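Local coordinates for dTDP-4-dehydrorhamnose 3,5-epimerase (Sulfolobus tokodaii, PDB 2B9U) that catalyses the 3,5-epimerisation of dTDP-4-dehydro-6-deoxy-glucose to dTDP-4-dehydro-rhamnose, a step of dTDP-L-rhamnose biosynthesis, and works as a homodimer, at the interface of chains A and B. Sequence-based numbering; all coordinates share one arbitrary frame. Chains: chain A/B, hypothetical dTDP-4-dehydrorhamnose 3,5-epimerase.

The interface of chains A and B. Residues chain A 27, 29, 31-32; chain B 46, 48, 136-137.
A:Glu29 and B:Asn48 pair across the dimer interface, as do A:Lys32 and B:Gln46, and these antiparallel bridges join strand 25-32 of one cupin-type jelly-roll subunit to strand 44-52 of the other. A twin patch with the chains exchanged follows from the two-fold symmetry.

The polar contacts centre on B:Gln46. Its amide reaches out with CG anti to the backbone N (chi1 -180°) and is gripped at both ends within its own chain. NE2 donates to the side-chain oxygen OD1 of B:Asn48 at 2.8 Å, nearly straight and on a lone pair in the carbonyl plane, while OE1 accepts the backbone N of B:Tyr137 at 3.0 Å, the donor tilted 24° from the B:Gln46 carbonyl plane. With its flip thus fixed, the amide turns NE2 towards OE2 of A:Glu29 for a weak, bent hydrogen bond, carboxylate and amide planes standing 82° apart. Replacing B:Gln46 by an alanine is likely to leave B:Tyr137 N, B:Asn48 OD1 and A:Glu29 OE2 without this partner and open a gap beside the A:Lys32 chain.

A:Lys32 brings the positive charge; its NZ makes a salt bridge to OE1 of A:Glu29 in its own strand, 3.3 Å away. B:Glu136 OE1 stays 4.6 Å from that NZ, near enough perhaps to add a favourable field.

Packing fills the remainder. CG of A:Lys32 runs alongside CD of B:Gln46 at 3.8 Å, and the CZ corner of A:Phe27 meets the amide of B:Asn48, the two planes steeply inclined. OE2 of A:Glu29 lies above the ring plane of B:Tyr137, just outward of the CG-CD2 bond and 3.4 Å from CD2, with the carboxylate almost upright to the ring. This tyrosine is predicted to stack on the substrate's thymine, so the partner subunit may help position the tyrosine.

Water completes the join: one molecule links A:Glu29 OE2 to B:Asn48 ND2, and another lies 2.6 Å from A:Lys32 NZ and 2.7 Å from the backbone O of B:Tyr137.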
# COMPACT_ATOMS: atom_id res chain seq x y z
N PHE A 27 13.72 0.37 -4.98
CA PHE A 27 12.48 -0.25 -5.44
C PHE A 27 12.26 -1.60 -4.77
O PHE A 27 13.21 -2.34 -4.50
CB PHE A 27 12.49 -0.44 -6.95
CG PHE A 27 11.20 -0.99 -7.51
CD1 PHE A 27 10.17 -0.13 -7.91
CD2 PHE A 27 11.01 -2.36 -7.64
CE1 PHE A 27 8.99 -0.63 -8.40
CE2 PHE A 27 9.81 -2.87 -8.14
CZ PHE A 27 8.81 -1.99 -8.52
N GLU A 29 8.98 -4.87 -4.77
CA GLU A 29 7.65 -5.46 -4.79
C GLU A 29 7.27 -5.77 -3.35
O GLU A 29 7.96 -6.53 -2.65
CB GLU A 29 7.61 -6.72 -5.68
CG GLU A 29 8.06 -6.42 -7.10
CD GLU A 29 8.11 -7.64 -8.03
OE1 GLU A 29 8.59 -8.71 -7.61
OE2 GLU A 29 7.67 -7.51 -9.19
N PHE A 31 3.90 -6.81 -2.35
CA PHE A 31 2.98 -7.92 -2.33
C PHE A 31 2.72 -8.37 -3.76
O PHE A 31 2.64 -7.52 -4.66
CB PHE A 31 1.67 -7.48 -1.63
CG PHE A 31 0.46 -8.23 -2.07
CD1 PHE A 31 0.15 -9.46 -1.52
CD2 PHE A 31 -0.37 -7.71 -3.05
CE1 PHE A 31 -0.96 -10.16 -1.92
CE2 PHE A 31 -1.50 -8.40 -3.45
CZ PHE A 31 -1.79 -9.64 -2.90
N LYS A 32 2.62 -9.69 -3.97
CA LYS A 32 2.25 -10.27 -5.28
C LYS A 32 1.31 -11.44 -5.08
O LYS A 32 1.63 -12.40 -4.37
CB LYS A 32 3.46 -10.76 -6.08
CG LYS A 32 4.48 -9.71 -6.46
CD LYS A 32 5.68 -10.32 -7.15
CE LYS A 32 5.43 -10.62 -8.61
NZ LYS A 32 6.73 -10.84 -9.31
N GLN B 46 -1.11 -6.87 -7.15
CA GLN B 46 0.28 -6.54 -6.81
C GLN B 46 0.39 -5.11 -6.24
O GLN B 46 -0.31 -4.19 -6.67
CB GLN B 46 1.20 -6.75 -8.03
CG GLN B 46 2.68 -6.43 -7.74
CD GLN B 46 3.65 -6.89 -8.83
OE1 GLN B 46 3.30 -7.69 -9.70
NE2 GLN B 46 4.89 -6.38 -8.77
N ASN B 48 3.65 -2.44 -5.41
CA ASN B 48 5.06 -2.08 -5.37
C ASN B 48 5.29 -0.78 -4.62
O ASN B 48 4.34 -0.05 -4.30
CB ASN B 48 5.63 -1.94 -6.78
CG ASN B 48 5.61 -3.25 -7.57
OD1 ASN B 48 5.58 -4.34 -7.00
ND2 ASN B 48 5.65 -3.14 -8.87
N GLU B 136 0.15 -9.20 -12.90
CA GLU B 136 1.39 -9.02 -12.18
C GLU B 136 2.51 -8.69 -13.16
O GLU B 136 2.34 -8.82 -14.37
CB GLU B 136 1.74 -10.29 -11.36
CG GLU B 136 0.73 -10.62 -10.25
CD GLU B 136 1.09 -11.88 -9.47
OE1 GLU B 136 2.29 -12.21 -9.34
OE2 GLU B 136 0.17 -12.55 -8.98
N TYR B 137 3.62 -8.22 -12.62
CA TYR B 137 4.88 -8.03 -13.32
C TYR B 137 5.18 -9.14 -14.33
O TYR B 137 5.12 -10.33 -14.01
CB TYR B 137 5.97 -7.97 -12.24
CG TYR B 137 7.41 -7.89 -12.68
CD1 TYR B 137 7.87 -6.84 -13.47
CD2 TYR B 137 8.35 -8.84 -12.24
CE1 TYR B 137 9.20 -6.75 -13.84
CE2 TYR B 137 9.68 -8.76 -12.60
CZ TYR B 137 10.10 -7.71 -13.41
OH TYR B 137 11.42 -7.62 -13.79
O HOH W 1 7.01 -4.96 -10.53
O HOH W 2 5.63 -11.47 -11.59